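Local coordinates for protein arylsulfatase (Pseudoalteromonas sp. MB47, PDB 7AJ0) that probably acts as an exo-acting sulfatase that hydrolyses sulfate esters of the marine polysaccharide fucoidan, working as a calcium-containing hexamer, at residues E25-R30 / D401-T406; E32-A37 / Q405-L410; E89-T94 / G357-K362; A367-N372 / A411-S416. One frame throughout, in Å; residues are numbered along the deposited sequence.

The four contacts cluster within about 19 Å, centre to centre, where the N-terminal stretch packs on the chain around helix 406-409, which in turn covers the large mixed sheet of the sulfatase fold. Contacts 1 and 2, centres about 11 Å apart, share Gln405 and Thr406 and hold residues 25-37 against 401-410. Contact 3 is nested within the loops they close and pairs strands 91-97 and 354-360. Contact 4, about 9 Å from contact 3 between centres, ties strand 369-371, the neighbour of 91-97, to the turn after helix 406-409. Phe408 and Leu409 pack on the sheet while Ala407 meets helix 31-48, so the short helix is held between the two.

Contact 1 (E25-R30 / D401-T406); sequences EPAIPR and DGIDQT
Two irregular chain segments draw closest at Glu25 and Asp401, with CA atoms 5.0 Å apart, and diverge as each runs toward the start of a helix. This is where the N-terminal extension lies on the loop between helices 377-387 and 406-409 of the sulfatase fold. No direct hydrogen bond joins residues 25-30 to 401-406. Instead, water 1 donates to both backbone carbonyls, reaching Glu25 O at 2.6 Å and Gly402 O at 3.0 Å.

Ile403 carries the apolar part of the contact. Its CG1 stands anti to the carbonyl carbon and CG2 anti to the backbone N, so the branches reach different partners. CG2 meets the methyl CB of Ala27 at 3.6 Å, whereas CD1 reaches Glu25 CG at 3.7 Å and also touches Pro26 O. Glu25 crosses Ile403 obliquely, its CG anti to the backbone N and its chain bent at chi2 (65°), while its CB rests 3.4 Å from Asp401 O.

The bend brings Glu25 OE1 to 4.4 Å from Asp401 OD1, a proximity of like charges that is probably eased by other partners: Tyr399 OH bonds Glu25 OE1, and Arg117 and the backbone N of Leu114 hold Asp401. Farther along, Asp404 forms an Asx turn at the entry to helix 406-409, with OD2 paired to Arg386. Its OD1 takes two donors: Thr406 N from above the carboxylate plane, and Thr406 OG1, 2.9 Å away, on the syn lone pair.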
# COMPACT_ATOMS: atom_id res chain seq x y z
N GLU A 25 -30.71 -20.90 -21.19
CA GLU A 25 -29.68 -19.96 -21.58
C GLU A 25 -29.51 -20.00 -23.10
O GLU A 25 -29.29 -21.08 -23.66
CB GLU A 25 -28.36 -20.29 -20.90
CG GLU A 25 -27.21 -19.35 -21.26
CD GLU A 25 -27.43 -17.92 -20.79
OE1 GLU A 25 -28.31 -17.70 -19.93
OE2 GLU A 25 -26.71 -17.02 -21.27
N PRO A 26 -29.62 -18.87 -23.79
CA PRO A 26 -29.40 -18.87 -25.24
C PRO A 26 -28.03 -19.43 -25.59
O PRO A 26 -27.05 -19.23 -24.86
CB PRO A 26 -29.52 -17.40 -25.63
CG PRO A 26 -30.37 -16.80 -24.56
CD PRO A 26 -30.02 -17.53 -23.30
N ALA A 27 -27.96 -20.15 -26.71
CA ALA A 27 -26.73 -20.79 -27.15
C ALA A 27 -26.42 -20.39 -28.59
O ALA A 27 -27.32 -20.04 -29.36
CB ALA A 27 -26.83 -22.32 -27.06
N ILE A 28 -25.15 -20.44 -28.93
CA ILE A 28 -24.72 -20.15 -30.30
C ILE A 28 -24.93 -21.40 -31.16
O ILE A 28 -24.43 -22.48 -30.80
CB ILE A 28 -23.25 -19.72 -30.32
CG1 ILE A 28 -23.06 -18.43 -29.53
CG2 ILE A 28 -22.77 -19.55 -31.76
CD1 ILE A 28 -21.61 -18.11 -29.22
N PRO A 29 -25.65 -21.30 -32.28
CA PRO A 29 -25.81 -22.48 -33.14
C PRO A 29 -24.47 -22.92 -33.71
O PRO A 29 -23.66 -22.11 -34.16
CB PRO A 29 -26.76 -22.00 -34.24
CG PRO A 29 -27.43 -20.78 -33.67
CD PRO A 29 -26.42 -20.14 -32.77
N ARG A 30 -24.25 -24.24 -33.70
CA ARG A 30 -23.09 -24.86 -34.35
C ARG A 30 -23.59 -25.99 -35.24
O ARG A 30 -23.28 -27.17 -35.01
CB ARG A 30 -22.09 -25.37 -33.32
CG ARG A 30 -21.58 -24.31 -32.35
CD ARG A 30 -20.78 -23.22 -33.06
NE ARG A 30 -20.23 -22.26 -32.11
CZ ARG A 30 -19.76 -21.06 -32.45
NH1 ARG A 30 -19.77 -20.67 -33.72
NH2 ARG A 30 -19.28 -20.25 -31.51
N ASP A 401 -29.21 -22.26 -16.67
CA ASP A 401 -28.04 -21.57 -17.19
C ASP A 401 -27.13 -22.46 -18.02
O ASP A 401 -26.33 -21.95 -18.81
CB ASP A 401 -27.24 -20.97 -16.03
CG ASP A 401 -28.06 -20.00 -15.20
OD1 ASP A 401 -28.34 -18.88 -15.69
OD2 ASP A 401 -28.44 -20.35 -14.07
N GLY A 402 -27.24 -23.78 -17.86
CA GLY A 402 -26.37 -24.68 -18.58
C GLY A 402 -26.72 -24.74 -20.06
O GLY A 402 -27.86 -24.56 -20.47
N ILE A 403 -25.69 -25.00 -20.87
CA ILE A 403 -25.82 -25.12 -22.31
C ILE A 403 -25.27 -26.48 -22.73
O ILE A 403 -24.20 -26.89 -22.27
CB ILE A 403 -25.08 -23.99 -23.05
CG1 ILE A 403 -25.67 -22.64 -22.67
CG2 ILE A 403 -25.14 -24.22 -24.55
CD1 ILE A 403 -24.80 -21.46 -23.05
N ASP A 404 -26.02 -27.18 -23.58
CA ASP A 404 -25.54 -28.44 -24.14
C ASP A 404 -24.32 -28.18 -25.02
O ASP A 404 -24.38 -27.41 -25.98
CB ASP A 404 -26.65 -29.10 -24.96
CG ASP A 404 -26.19 -30.36 -25.66
OD1 ASP A 404 -25.18 -30.96 -25.22
OD2 ASP A 404 -26.83 -30.75 -26.66
N GLN A 405 -23.19 -28.82 -24.68
CA GLN A 405 -21.94 -28.62 -25.39
C GLN A 405 -21.50 -29.87 -26.15
O GLN A 405 -20.32 -29.99 -26.51
CB GLN A 405 -20.84 -28.20 -24.41
CG GLN A 405 -21.06 -26.85 -23.75
CD GLN A 405 -20.70 -25.69 -24.66
OE1 GLN A 405 -20.66 -25.83 -25.88
NE2 GLN A 405 -20.42 -24.53 -24.06
N THR A 406 -22.42 -30.80 -26.40
CA THR A 406 -22.04 -32.02 -27.11
C THR A 406 -21.44 -31.71 -28.48
O THR A 406 -20.47 -32.34 -28.89
CB THR A 406 -23.26 -32.93 -27.26
OG1 THR A 406 -23.69 -33.36 -25.96
CG2 THR A 406 -22.93 -34.15 -28.11
O HOH W 1 -29.26 -23.53 -22.91

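Contact 2 (E32-A37 / Q405-L410); sequences EQEKVA and QTAFLL
Helix 31-48 packs against the short helix 406-409, the backbones coming closest at Glu34 and Ala407, whose CA atoms are 4.7 Å apart. The polar link is a single direct hydrogen bond. Gln33, its CG anti to the carbonyl carbon and its chain extended beyond (chi2 172°), carries NE2 to 3.0 Å from Ala407 O. The acceptor lies close to the amide plane of Gln33, but the donor approaches from well above the carbonyl plane, 53° out of it. Gln33 OE1 in turn accepts from the backbone N of Lys415, so one amide clasps two backbone positions.

Van der Waals contacts centre on two alanines. Ala407 CB is met by Glu34 OE1 at 3.6 Å, the acid curling over with a bend at chi2, while its OE2 pairs with Arg386. Ala37 CB makes apolar contact with Leu410 CD1, at 3.9 Å, and Thr406 CG2, at 4.0 Å, both on the same side of it. At the margin, Val36 CG1 lies 3.8 Å from Leu410 O, a carbonyl that accepts from Lys40 NZ.

Small methyl groups thus let the helices approach closely. Gln33, binding backbone at Ala407 and Lys415, joins helix 31-48 to the 406-416 region, while the Glu34-Arg386 salt bridge ties it to helix 377-387.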
# COMPACT_ATOMS: atom_id res chain seq x y z
N GLU A 32 -23.03 -27.36 -38.18
CA GLU A 32 -22.15 -28.34 -38.80
C GLU A 32 -21.50 -29.24 -37.75
O GLU A 32 -21.39 -30.45 -37.94
CB GLU A 32 -21.09 -27.64 -39.65
CG GLU A 32 -21.66 -26.89 -40.85
CD GLU A 32 -22.52 -27.76 -41.75
OE1 GLU A 32 -22.08 -28.88 -42.09
OE2 GLU A 32 -23.63 -27.33 -42.11
N GLN A 33 -21.07 -28.65 -36.63
CA GLN A 33 -20.57 -29.46 -35.53
C GLN A 33 -21.66 -30.38 -34.99
O GLN A 33 -21.38 -31.53 -34.62
CB GLN A 33 -20.03 -28.55 -34.42
CG GLN A 33 -18.79 -27.75 -34.84
CD GLN A 33 -18.37 -26.72 -33.80
OE1 GLN A 33 -17.82 -25.67 -34.15
NE2 GLN A 33 -18.61 -27.01 -32.53
N GLU A 34 -22.90 -29.91 -34.95
CA GLU A 34 -24.00 -30.73 -34.45
C GLU A 34 -24.24 -31.93 -35.36
O GLU A 34 -24.54 -33.03 -34.87
CB GLU A 34 -25.27 -29.88 -34.32
CG GLU A 34 -26.53 -30.65 -33.95
CD GLU A 34 -26.47 -31.26 -32.56
OE1 GLU A 34 -25.56 -30.91 -31.78
OE2 GLU A 34 -27.34 -32.10 -32.25
N LYS A 35 -24.13 -31.75 -36.68
CA LYS A 35 -24.24 -32.89 -37.58
C LYS A 35 -23.18 -33.94 -37.28
O LYS A 35 -23.48 -35.14 -37.25
CB LYS A 35 -24.12 -32.43 -39.04
CG LYS A 35 -25.40 -31.89 -39.64
CD LYS A 35 -25.18 -31.47 -41.08
CE LYS A 35 -26.04 -30.28 -41.46
NZ LYS A 35 -25.69 -29.75 -42.81
N VAL A 36 -21.94 -33.51 -37.05
CA VAL A 36 -20.88 -34.45 -36.72
C VAL A 36 -21.19 -35.17 -35.41
O VAL A 36 -21.03 -36.39 -35.29
CB VAL A 36 -19.52 -33.73 -36.65
CG1 VAL A 36 -18.51 -34.56 -35.88
CG2 VAL A 36 -19.01 -33.42 -38.04
N ALA A 37 -21.64 -34.42 -34.40
CA ALA A 37 -21.92 -35.02 -33.10
C ALA A 37 -23.07 -36.02 -33.19
O ALA A 37 -23.01 -37.10 -32.59
CB ALA A 37 -22.24 -33.94 -32.08
N GLN A 405 -23.19 -28.82 -24.68
CA GLN A 405 -21.94 -28.62 -25.39
C GLN A 405 -21.50 -29.87 -26.15
O GLN A 405 -20.32 -29.99 -26.51
CB GLN A 405 -20.84 -28.20 -24.41
CG GLN A 405 -21.06 -26.85 -23.75
CD GLN A 405 -20.70 -25.69 -24.66
OE1 GLN A 405 -20.66 -25.83 -25.88
NE2 GLN A 405 -20.42 -24.53 -24.06
N THR A 406 -22.42 -30.80 -26.40
CA THR A 406 -22.04 -32.02 -27.11
C THR A 406 -21.44 -31.71 -28.48
O THR A 406 -20.47 -32.34 -28.89
CB THR A 406 -23.26 -32.93 -27.26
OG1 THR A 406 -23.69 -33.36 -25.96
CG2 THR A 406 -22.93 -34.15 -28.11
N ALA A 407 -22.01 -30.73 -29.19
CA ALA A 407 -21.45 -30.32 -30.47
C ALA A 407 -20.08 -29.67 -30.32
O ALA A 407 -19.31 -29.64 -31.28
CB ALA A 407 -22.41 -29.35 -31.17
N PHE A 408 -19.78 -29.13 -29.14
CA PHE A 408 -18.47 -28.53 -28.89
C PHE A 408 -17.43 -29.59 -28.55
O PHE A 408 -16.30 -29.54 -29.05
CB PHE A 408 -18.61 -27.49 -27.78
CG PHE A 408 -17.31 -26.93 -27.27
CD1 PHE A 408 -16.41 -26.34 -28.14
CD2 PHE A 408 -17.02 -26.97 -25.92
CE1 PHE A 408 -15.22 -25.81 -27.66
CE2 PHE A 408 -15.83 -26.45 -25.44
CZ PHE A 408 -14.93 -25.86 -26.31
N LEU A 409 -17.81 -30.57 -27.72
CA LEU A 409 -16.85 -31.57 -27.27
C LEU A 409 -16.56 -32.63 -28.32
O LEU A 409 -15.46 -33.20 -28.32
CB LEU A 409 -17.37 -32.25 -26.00
CG LEU A 409 -17.50 -31.38 -24.74
CD1 LEU A 409 -18.19 -32.15 -23.63
CD2 LEU A 409 -16.14 -30.89 -24.29
N LEU A 410 -17.50 -32.90 -29.22
CA LEU A 410 -17.36 -33.98 -30.19
C LEU A 410 -16.91 -33.49 -31.57
O LEU A 410 -16.75 -34.31 -32.48
CB LEU A 410 -18.67 -34.75 -30.34
CG LEU A 410 -19.24 -35.35 -29.05
CD1 LEU A 410 -20.50 -36.15 -29.35
CD2 LEU A 410 -18.21 -36.22 -28.36

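Contact 3 (E89-T94 / G357-K362); sequences EGLRLT and GIAYWK
Strands 91-97 and 354-360 run antiparallel in the large mixed sheet of this alkaline-phosphatase-clan fold, the short segments' axes 160° apart. Leu91 and Ala359 form a hydrogen-bonded pair, Leu91 N reaching Ala359 O at 2.8 Å and Ala359 N returning a bond to Leu91 O at 2.9 Å. Their side chains lie on the face covered by Leu409. Arg92 and Ile358, a non-hydrogen-bonded pair, face the other way, where Ile358 packs on helix 81-88.

Beyond the paired residues Tyr360 takes over. From its CB the ring swings with CG anti to the backbone N (chi1 175°), bringing one edge alongside Glu89. CD1 comes within 3.5 Å of Glu89 O, with Gly90 N near the ring plane at this edge, and CE1 meets Glu89 CB at 3.8 Å. Over one face, offset toward the rim, lies the backbone N of Lys362. At the tip, Tyr360 OH is hydrogen-bonded to water 3 at 2.9 Å. That water binds Glu89 OE1 only weakly. The carboxylate, turned 47° from the ring, has its stronger partner in Lys85, which pairs with OE2. Water 2 closes the end of the ladder, donating to Glu89 O and accepting from Trp361 N at 2.8 Å.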
# COMPACT_ATOMS: atom_id res chain seq x y z
N GLU A 89 -4.48 -37.49 -24.81
CA GLU A 89 -5.26 -38.39 -25.64
C GLU A 89 -6.71 -37.94 -25.76
O GLU A 89 -7.55 -38.71 -26.25
CB GLU A 89 -5.19 -39.81 -25.07
CG GLU A 89 -3.82 -40.43 -25.20
CD GLU A 89 -3.61 -41.62 -24.30
OE1 GLU A 89 -4.59 -42.07 -23.66
OE2 GLU A 89 -2.46 -42.11 -24.23
N GLY A 90 -7.02 -36.73 -25.34
CA GLY A 90 -8.37 -36.18 -25.44
C GLY A 90 -8.33 -34.70 -25.67
O GLY A 90 -7.47 -34.20 -26.40
N LEU A 91 -9.26 -33.99 -25.04
CA LEU A 91 -9.44 -32.55 -25.24
C LEU A 91 -9.17 -31.83 -23.94
O LEU A 91 -9.78 -32.14 -22.91
CB LEU A 91 -10.86 -32.26 -25.74
CG LEU A 91 -11.36 -30.82 -25.71
CD1 LEU A 91 -10.54 -29.93 -26.61
CD2 LEU A 91 -12.84 -30.78 -26.12
N ARG A 92 -8.25 -30.86 -23.98
CA ARG A 92 -7.93 -30.03 -22.82
C ARG A 92 -8.58 -28.66 -23.02
O ARG A 92 -8.28 -27.97 -23.99
CB ARG A 92 -6.43 -29.90 -22.63
CG ARG A 92 -6.04 -29.05 -21.44
CD ARG A 92 -4.59 -29.26 -21.04
NE ARG A 92 -3.65 -28.79 -22.06
CZ ARG A 92 -3.20 -27.54 -22.15
NH1 ARG A 92 -3.60 -26.62 -21.28
NH2 ARG A 92 -2.34 -27.21 -23.11
N LEU A 93 -9.45 -28.29 -22.09
CA LEU A 93 -10.15 -27.01 -22.14
C LEU A 93 -9.40 -26.01 -21.27
O LEU A 93 -9.18 -26.25 -20.08
CB LEU A 93 -11.59 -27.16 -21.65
CG LEU A 93 -12.49 -28.07 -22.50
CD1 LEU A 93 -13.85 -28.22 -21.84
CD2 LEU A 93 -12.64 -27.52 -23.90
N THR A 94 -9.02 -24.88 -21.86
CA THR A 94 -8.26 -23.85 -21.16
C THR A 94 -9.13 -22.69 -20.67
O THR A 94 -8.61 -21.79 -20.01
CB THR A 94 -7.14 -23.31 -22.05
OG1 THR A 94 -7.68 -22.90 -23.32
CG2 THR A 94 -6.08 -24.38 -22.29
N GLY A 357 -10.12 -28.47 -16.95
CA GLY A 357 -11.21 -29.20 -17.57
C GLY A 357 -10.76 -30.07 -18.72
O GLY A 357 -10.26 -29.57 -19.73
N ILE A 358 -10.92 -31.38 -18.58
CA ILE A 358 -10.45 -32.34 -19.57
C ILE A 358 -11.61 -33.23 -19.96
O ILE A 358 -12.33 -33.75 -19.10
CB ILE A 358 -9.28 -33.19 -19.03
CG1 ILE A 358 -8.11 -32.30 -18.63
CG2 ILE A 358 -8.85 -34.21 -20.08
CD1 ILE A 358 -7.13 -32.98 -17.70
N ALA A 359 -11.80 -33.41 -21.27
CA ALA A 359 -12.80 -34.32 -21.81
C ALA A 359 -12.09 -35.42 -22.58
O ALA A 359 -11.32 -35.13 -23.50
CB ALA A 359 -13.79 -33.57 -22.72
N TYR A 360 -12.32 -36.67 -22.18
CA TYR A 360 -11.73 -37.83 -22.83
C TYR A 360 -12.84 -38.80 -23.21
O TYR A 360 -13.69 -39.14 -22.38
CB TYR A 360 -10.72 -38.52 -21.90
CG TYR A 360 -10.16 -39.81 -22.46
CD1 TYR A 360 -9.05 -39.80 -23.30
CD2 TYR A 360 -10.73 -41.03 -22.14
CE1 TYR A 360 -8.54 -40.98 -23.81
CE2 TYR A 360 -10.22 -42.21 -22.64
CZ TYR A 360 -9.12 -42.18 -23.47
OH TYR A 360 -8.61 -43.35 -23.98
N TRP A 361 -12.83 -39.24 -24.47
CA TRP A 361 -13.82 -40.21 -24.95
C TRP A 361 -13.17 -41.01 -26.07
O TRP A 361 -13.06 -40.53 -27.20
CB TRP A 361 -15.09 -39.51 -25.41
CG TRP A 361 -16.30 -40.42 -25.50
CD1 TRP A 361 -16.30 -41.78 -25.55
CD2 TRP A 361 -17.67 -40.02 -25.55
NE1 TRP A 361 -17.58 -42.26 -25.63
CE2 TRP A 361 -18.45 -41.19 -25.63
CE3 TRP A 361 -18.32 -38.78 -25.54
CZ2 TRP A 361 -19.84 -41.17 -25.69
CZ3 TRP A 361 -19.71 -38.76 -25.61
CH2 TRP A 361 -20.45 -39.94 -25.68
N LYS A 362 -12.74 -42.23 -25.74
CA LYS A 362 -12.02 -43.10 -26.67
C LYS A 362 -12.80 -43.33 -27.95
O LYS A 362 -13.85 -43.96 -27.94
CB LYS A 362 -11.71 -44.43 -25.97
CG LYS A 362 -11.07 -45.50 -26.84
CD LYS A 362 -9.59 -45.27 -27.04
CE LYS A 362 -8.85 -46.59 -27.25
NZ LYS A 362 -8.90 -47.45 -26.03
O HOH W 2 -10.54 -38.81 -26.08
O HOH W 3 -6.62 -43.11 -26.03

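Contact 4 (A367-N372 / A411-S416); sequences AGQVNN and ADNGKS
A type II beta turn, Ala411 to Gly414, receives the side chains that strand 369-371 of the mixed sheet sends toward it. Gln369 and Asn371, two residues apart, both point at the turn and grip its backbone at separate places. Gln369 is extended beyond CG; its amide stands nearly perpendicular to the Asp412 carboxylate (86°), and the side chain as a whole crosses that of Asn413 obliquely. OE1 accepts from Asn413 N at 2.8 Å, the donor lying above the carbonyl plane. Its NE2 donates to water 4 at 2.6 Å and to Ser366 O; the hydroxyl of Ser366 also bonds Asp412 OD1.

With CG anti to the backbone N (chi1 -162°), Asn371 lays its amide flat toward Gly414 O, 2° from the amide plane, and ND2 donates to it over 2.7 Å in a nearly straight bond. Its OD1 accepts from Gly373 N, so the amide is held at both ends. The ring of Phe408 packs beside this bond, CE1 lying 3.2 Å from Asn371 ND2. Asn413 has positive phi, as the third residue of a type II turn, and its OD1 turns back to the strand, where water 6 lies 3.1 Å from Asn413 OD1 and 3.0 Å from Val370 O.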
# COMPACT_ATOMS: atom_id res chain seq x y z
N ALA A 367 -7.67 -37.08 -30.10
CA ALA A 367 -6.61 -36.82 -29.15
C ALA A 367 -5.84 -35.56 -29.51
O ALA A 367 -5.73 -35.18 -30.68
CB ALA A 367 -5.65 -38.02 -29.09
N GLY A 368 -5.29 -34.91 -28.48
CA GLY A 368 -4.39 -33.80 -28.69
C GLY A 368 -5.05 -32.48 -28.97
O GLY A 368 -4.43 -31.61 -29.59
N GLN A 369 -6.29 -32.28 -28.53
CA GLN A 369 -6.98 -31.02 -28.74
C GLN A 369 -6.80 -30.12 -27.53
O GLN A 369 -7.00 -30.54 -26.39
CB GLN A 369 -8.48 -31.26 -28.98
CG GLN A 369 -8.82 -31.82 -30.33
CD GLN A 369 -10.32 -31.99 -30.50
OE1 GLN A 369 -11.03 -31.03 -30.80
NE2 GLN A 369 -10.81 -33.20 -30.30
N VAL A 370 -6.44 -28.87 -27.79
CA VAL A 370 -6.45 -27.81 -26.79
C VAL A 370 -7.39 -26.73 -27.30
O VAL A 370 -7.15 -26.15 -28.37
CB VAL A 370 -5.05 -27.25 -26.51
CG1 VAL A 370 -5.07 -26.37 -25.27
CG2 VAL A 370 -4.04 -28.37 -26.35
N ASN A 371 -8.47 -26.48 -26.56
CA ASN A 371 -9.55 -25.61 -27.01
C ASN A 371 -9.85 -24.58 -25.93
O ASN A 371 -10.09 -24.95 -24.78
CB ASN A 371 -10.80 -26.43 -27.34
CG ASN A 371 -11.78 -25.67 -28.21
OD1 ASN A 371 -11.95 -24.46 -28.07
ND2 ASN A 371 -12.43 -26.38 -29.12
N ASN A 372 -9.84 -23.31 -26.31
CA ASN A 372 -10.06 -22.21 -25.38
C ASN A 372 -11.51 -21.73 -25.38
O ASN A 372 -11.79 -20.64 -24.86
CB ASN A 372 -9.11 -21.05 -25.71
CG ASN A 372 -8.90 -20.11 -24.53
OD1 ASN A 372 -8.97 -20.52 -23.37
ND2 ASN A 372 -8.64 -18.84 -24.83
N ALA A 411 -16.69 -32.19 -31.74
CA ALA A 411 -16.20 -31.64 -32.99
C ALA A 411 -14.70 -31.39 -32.89
O ALA A 411 -14.20 -30.90 -31.87
CB ALA A 411 -16.91 -30.34 -33.34
N ASP A 412 -13.97 -31.74 -33.95
CA ASP A 412 -12.55 -31.45 -34.01
C ASP A 412 -12.32 -29.95 -34.01
O ASP A 412 -12.77 -29.24 -34.92
CB ASP A 412 -11.93 -32.08 -35.26
CG ASP A 412 -11.79 -33.59 -35.16
OD1 ASP A 412 -11.94 -34.13 -34.04
OD2 ASP A 412 -11.52 -34.24 -36.19
N ASN A 413 -11.64 -29.46 -32.98
CA ASN A 413 -11.38 -28.03 -32.82
C ASN A 413 -12.67 -27.22 -32.96
O ASN A 413 -12.73 -26.20 -33.65
CB ASN A 413 -10.33 -27.56 -33.82
CG ASN A 413 -9.16 -28.51 -33.92
OD1 ASN A 413 -8.35 -28.62 -33.00
ND2 ASN A 413 -9.07 -29.22 -35.04
N GLY A 414 -13.72 -27.71 -32.30
CA GLY A 414 -15.01 -27.08 -32.43
C GLY A 414 -15.09 -25.76 -31.68
O GLY A 414 -14.30 -25.46 -30.79
N LYS A 415 -16.07 -24.96 -32.07
CA LYS A 415 -16.36 -23.71 -31.39
C LYS A 415 -17.43 -23.93 -30.33
O LYS A 415 -18.33 -24.76 -30.49
CB LYS A 415 -16.78 -22.64 -32.39
CG LYS A 415 -15.67 -22.26 -33.36
CD LYS A 415 -16.12 -21.21 -34.36
CE LYS A 415 -14.99 -20.86 -35.32
NZ LYS A 415 -15.34 -19.72 -36.21
N SER A 416 -17.33 -23.18 -29.25
CA SER A 416 -18.23 -23.34 -28.12
C SER A 416 -19.62 -22.80 -28.45
O SER A 416 -19.78 -21.88 -29.25
CB SER A 416 -17.66 -22.63 -26.89
OG SER A 416 -18.56 -22.67 -25.80
O HOH W 4 -13.45 -33.26 -30.25
O HOH W 5 -6.05 -28.33 -30.60
O HOH W 6 -9.04 -27.06 -30.46